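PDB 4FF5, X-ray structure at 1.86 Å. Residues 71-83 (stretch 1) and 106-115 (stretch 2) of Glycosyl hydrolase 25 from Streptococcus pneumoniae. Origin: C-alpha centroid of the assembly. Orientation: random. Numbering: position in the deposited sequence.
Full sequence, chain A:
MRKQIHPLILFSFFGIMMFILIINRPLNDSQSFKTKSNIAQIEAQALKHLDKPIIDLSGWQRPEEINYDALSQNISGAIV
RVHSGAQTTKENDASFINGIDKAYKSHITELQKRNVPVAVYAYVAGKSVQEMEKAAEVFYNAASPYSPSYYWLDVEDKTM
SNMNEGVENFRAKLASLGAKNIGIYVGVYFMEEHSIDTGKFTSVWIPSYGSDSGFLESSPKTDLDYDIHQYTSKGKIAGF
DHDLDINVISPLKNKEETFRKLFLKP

Stretch 1, residues 71-83: LSQNISGAIVRVH
Stretch 2, residues 106-115: SHITELQKRN

A helix laid against a strand often needs no hydrogen bond between them, and this pair from a glycosyl hydrolase 25 is a compact example. Stretch 1 leaves the end of a helix, crosses a short loop and enters a strand that runs on past His-83, extended except at Val-82, where psi falls to -36°; stretch 2 is a helical segment followed by a chain reversal, with a type I turn from Gln-112 to Asn-115. Strand and helix run nearly antiparallel, at 153°, with axes approaching to 8.8 Å. Val-80 CA lies 6.8 Å from His-107 CA, and Ser-72 CA 6.6 Å from Leu-111 CA.

Stretch 2 continues a helix already under way, with phi and psi near -65° and -45°; Glu-110 N hydrogen-bonds to Ser-106 O at 2.9 Å. His-107, chi1 m, points toward the strand: its CB meets Val-80 CG1 at 3.8 Å, that methyl sits at the ring's edge, and both ring nitrogens are hydrogen-bonded elsewhere in the structure. Ile-108 (m, t) starts sideways, but its end turns inward, placing CG1 3.9 Å from Val-80 CG1 and CD1 4.3 Å from Val-82 CG2; both valines are t. One turn on from His-107, Leu-111 has the largest covered area. Its chi1 of -104° and chi2 of 12° lie between wells; Leu-111 CD2 packs 3.6 Å from Ala-78 CB, while Leu-111 CD1 reaches Ile-75 CD1 (p, t) at 4.5 Å. Alternation on the strand explains the pattern: Ala-78 and Val-80 face the helix, whereas Ile-79 points away.

Beyond the apolar patch, Arg-114 (m, t, t, chi4 83°) points toward stretch 1, its CD 3.7 Å from Ser-72 OG. Arg-114 NH1 donates to Glu-110 O and to Glu-110 OE1, each at 2.8 Å, the latter a salt bridge. The salt bridge is thus made within stretch 2, and the contact with Ser-72 (chi1 p) is van der Waals packing.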

# COMPACT_ATOMS: atom_id res chain seq x y z
N LEU A 71 -7.43 -11.62 -12.55
CA LEU A 71 -6.44 -11.10 -11.60
C LEU A 71 -6.71 -11.56 -10.17
O LEU A 71 -5.78 -11.95 -9.46
CB LEU A 71 -6.35 -9.57 -11.70
CG LEU A 71 -5.10 -8.87 -11.12
CD1 LEU A 71 -3.92 -8.87 -12.09
CD2 LEU A 71 -5.42 -7.45 -10.71
N SER A 72 -7.98 -11.55 -9.76
CA SER A 72 -8.37 -11.88 -8.37
C SER A 72 -8.06 -13.31 -7.94
O SER A 72 -7.83 -13.58 -6.74
CB SER A 72 -9.86 -11.58 -8.14
OG SER A 72 -10.67 -12.48 -8.87
N GLN A 73 -8.06 -14.23 -8.91
CA GLN A 73 -7.72 -15.63 -8.61
C GLN A 73 -6.20 -15.89 -8.67
O GLN A 73 -5.75 -16.97 -8.26
CB GLN A 73 -8.52 -16.62 -9.49
CG GLN A 73 -10.04 -16.50 -9.44
CD GLN A 73 -10.64 -16.43 -8.03
OE1 GLN A 73 -10.45 -17.33 -7.21
NE2 GLN A 73 -11.38 -15.36 -7.76
N ASN A 74 -5.44 -14.89 -9.13
CA ASN A 74 -3.97 -14.96 -9.20
C ASN A 74 -3.25 -14.14 -8.10
O ASN A 74 -2.01 -14.04 -8.09
CB ASN A 74 -3.47 -14.54 -10.60
CG ASN A 74 -3.80 -15.56 -11.68
OD1 ASN A 74 -3.63 -16.76 -11.49
ND2 ASN A 74 -4.26 -15.09 -12.85
N ILE A 75 -4.02 -13.55 -7.18
CA ILE A 75 -3.44 -12.78 -6.07
C ILE A 75 -4.06 -13.15 -4.71
O ILE A 75 -5.15 -13.71 -4.65
CB ILE A 75 -3.55 -11.25 -6.32
CG1 ILE A 75 -5.02 -10.79 -6.34
CG2 ILE A 75 -2.84 -10.88 -7.62
CD1 ILE A 75 -5.22 -9.28 -6.39
N SER A 76 -3.35 -12.82 -3.63
CA SER A 76 -3.87 -13.05 -2.29
C SER A 76 -4.46 -11.79 -1.67
O SER A 76 -5.35 -11.87 -0.82
CB SER A 76 -2.77 -13.64 -1.39
OG SER A 76 -1.61 -12.82 -1.40
N GLY A 77 -3.97 -10.63 -2.09
CA GLY A 77 -4.43 -9.34 -1.56
C GLY A 77 -3.95 -8.20 -2.44
O GLY A 77 -3.12 -8.39 -3.35
N ALA A 78 -4.49 -7.01 -2.20
CA ALA A 78 -4.15 -5.85 -3.03
C ALA A 78 -4.06 -4.60 -2.16
O ALA A 78 -4.80 -4.46 -1.18
CB ALA A 78 -5.17 -5.65 -4.13
N ILE A 79 -3.16 -3.70 -2.51
CA ILE A 79 -3.02 -2.44 -1.82
C ILE A 79 -3.17 -1.33 -2.85
O ILE A 79 -2.35 -1.20 -3.76
CB ILE A 79 -1.67 -2.33 -1.08
CG1 ILE A 79 -1.44 -3.54 -0.17
CG2 ILE A 79 -1.63 -1.06 -0.25
CD1 ILE A 79 -0.19 -3.43 0.68
N VAL A 80 -4.20 -0.51 -2.68
CA VAL A 80 -4.65 0.42 -3.75
C VAL A 80 -4.32 1.89 -3.39
O VAL A 80 -4.58 2.33 -2.27
CB VAL A 80 -6.18 0.25 -4.00
CG1 VAL A 80 -6.72 1.32 -4.96
CG2 VAL A 80 -6.47 -1.13 -4.57
N ARG A 81 -3.77 2.65 -4.33
CA ARG A 81 -3.44 4.05 -4.07
C ARG A 81 -4.70 4.90 -4.09
O ARG A 81 -5.48 4.82 -5.03
CB ARG A 81 -2.49 4.61 -5.11
CG ARG A 81 -1.91 5.94 -4.67
CD ARG A 81 -0.96 6.52 -5.70
NE ARG A 81 -1.67 7.07 -6.87
CZ ARG A 81 -1.08 7.80 -7.82
NH1 ARG A 81 0.21 8.09 -7.74
NH2 ARG A 81 -1.79 8.24 -8.87
N VAL A 82 -4.90 5.70 -3.04
CA VAL A 82 -6.06 6.61 -2.95
C VAL A 82 -5.63 8.08 -3.09
O VAL A 82 -6.33 8.92 -3.70
CB VAL A 82 -6.85 6.32 -1.65
CG1 VAL A 82 -8.00 7.31 -1.42
CG2 VAL A 82 -7.42 4.91 -1.71
N HIS A 83 -4.45 8.41 -2.55
CA HIS A 83 -3.98 9.78 -2.59
C HIS A 83 -2.52 9.85 -2.98
O HIS A 83 -1.70 9.05 -2.53
CB HIS A 83 -4.19 10.40 -1.21
CG HIS A 83 -4.11 11.90 -1.19
ND1 HIS A 83 -3.01 12.56 -0.80
CD2 HIS A 83 -5.05 12.88 -1.52
CE1 HIS A 83 -3.22 13.88 -0.86
NE2 HIS A 83 -4.47 14.08 -1.31
N SER A 106 -12.62 2.06 -8.71
CA SER A 106 -12.62 0.86 -9.54
C SER A 106 -11.79 -0.29 -9.00
O SER A 106 -12.26 -1.44 -8.91
CB SER A 106 -12.14 1.21 -10.94
OG SER A 106 -13.14 1.94 -11.63
N HIS A 107 -10.53 -0.01 -8.65
CA HIS A 107 -9.67 -1.06 -8.13
C HIS A 107 -10.24 -1.65 -6.86
O HIS A 107 -10.26 -2.87 -6.71
CB HIS A 107 -8.26 -0.56 -7.88
CG HIS A 107 -7.48 -0.23 -9.13
ND1 HIS A 107 -7.66 -0.88 -10.31
CD2 HIS A 107 -6.47 0.71 -9.35
CE1 HIS A 107 -6.81 -0.37 -11.23
NE2 HIS A 107 -6.09 0.60 -10.64
N ILE A 108 -10.70 -0.80 -5.94
CA ILE A 108 -11.21 -1.29 -4.67
C ILE A 108 -12.50 -2.10 -4.86
O ILE A 108 -12.58 -3.24 -4.42
CB ILE A 108 -11.44 -0.17 -3.64
CG1 ILE A 108 -10.10 0.49 -3.27
CG2 ILE A 108 -12.09 -0.72 -2.38
CD1 ILE A 108 -10.22 1.76 -2.44
N THR A 109 -13.50 -1.50 -5.50
CA THR A 109 -14.79 -2.19 -5.68
C THR A 109 -14.68 -3.48 -6.49
O THR A 109 -15.31 -4.49 -6.11
CB THR A 109 -15.88 -1.29 -6.30
OG1 THR A 109 -15.44 -0.85 -7.58
CG2 THR A 109 -16.12 -0.10 -5.46
N GLU A 110 -13.93 -3.46 -7.59
CA GLU A 110 -13.83 -4.66 -8.44
C GLU A 110 -13.15 -5.84 -7.73
O GLU A 110 -13.48 -7.01 -7.94
CB GLU A 110 -13.16 -4.35 -9.77
CG GLU A 110 -13.94 -3.37 -10.67
CD GLU A 110 -15.05 -3.98 -11.51
OE1 GLU A 110 -15.52 -5.11 -11.24
OE2 GLU A 110 -15.47 -3.31 -12.47
N LEU A 111 -12.20 -5.52 -6.86
CA LEU A 111 -11.48 -6.55 -6.14
C LEU A 111 -12.28 -7.03 -4.95
O LEU A 111 -12.32 -8.25 -4.66
CB LEU A 111 -10.10 -5.99 -5.72
CG LEU A 111 -8.79 -6.36 -6.44
CD1 LEU A 111 -8.86 -7.09 -7.78
CD2 LEU A 111 -7.82 -5.18 -6.48
N GLN A 112 -12.91 -6.10 -4.23
CA GLN A 112 -13.70 -6.48 -3.06
C GLN A 112 -14.88 -7.37 -3.45
O GLN A 112 -15.22 -8.31 -2.73
CB GLN A 112 -14.20 -5.26 -2.31
CG GLN A 112 -13.10 -4.61 -1.49
CD GLN A 112 -13.58 -3.50 -0.60
OE1 GLN A 112 -14.58 -2.83 -0.90
NE2 GLN A 112 -12.88 -3.29 0.49
N LYS A 113 -15.50 -7.09 -4.60
CA LYS A 113 -16.65 -7.87 -5.07
C LYS A 113 -16.21 -9.29 -5.40
O LYS A 113 -17.03 -10.20 -5.40
CB LYS A 113 -17.32 -7.21 -6.26
CG LYS A 113 -16.57 -7.33 -7.58
N ARG A 114 -14.91 -9.48 -5.62
CA ARG A 114 -14.37 -10.81 -5.92
C ARG A 114 -13.67 -11.42 -4.69
O ARG A 114 -12.86 -12.34 -4.80
CB ARG A 114 -13.47 -10.76 -7.15
CG ARG A 114 -14.23 -10.40 -8.43
CD ARG A 114 -13.30 -10.01 -9.57
NE ARG A 114 -14.01 -9.83 -10.84
CZ ARG A 114 -14.64 -8.71 -11.20
NH1 ARG A 114 -14.68 -7.66 -10.38
NH2 ARG A 114 -15.24 -8.64 -12.38
N ASN A 115 -14.04 -10.90 -3.51
CA ASN A 115 -13.61 -11.42 -2.21
C ASN A 115 -12.12 -11.25 -1.92
O ASN A 115 -11.61 -11.88 -1.00
CB ASN A 115 -14.04 -12.88 -2.01
CG ASN A 115 -15.49 -13.02 -1.58
OD1 ASN A 115 -16.27 -12.07 -1.65
ND2 ASN A 115 -15.88 -14.22 -1.13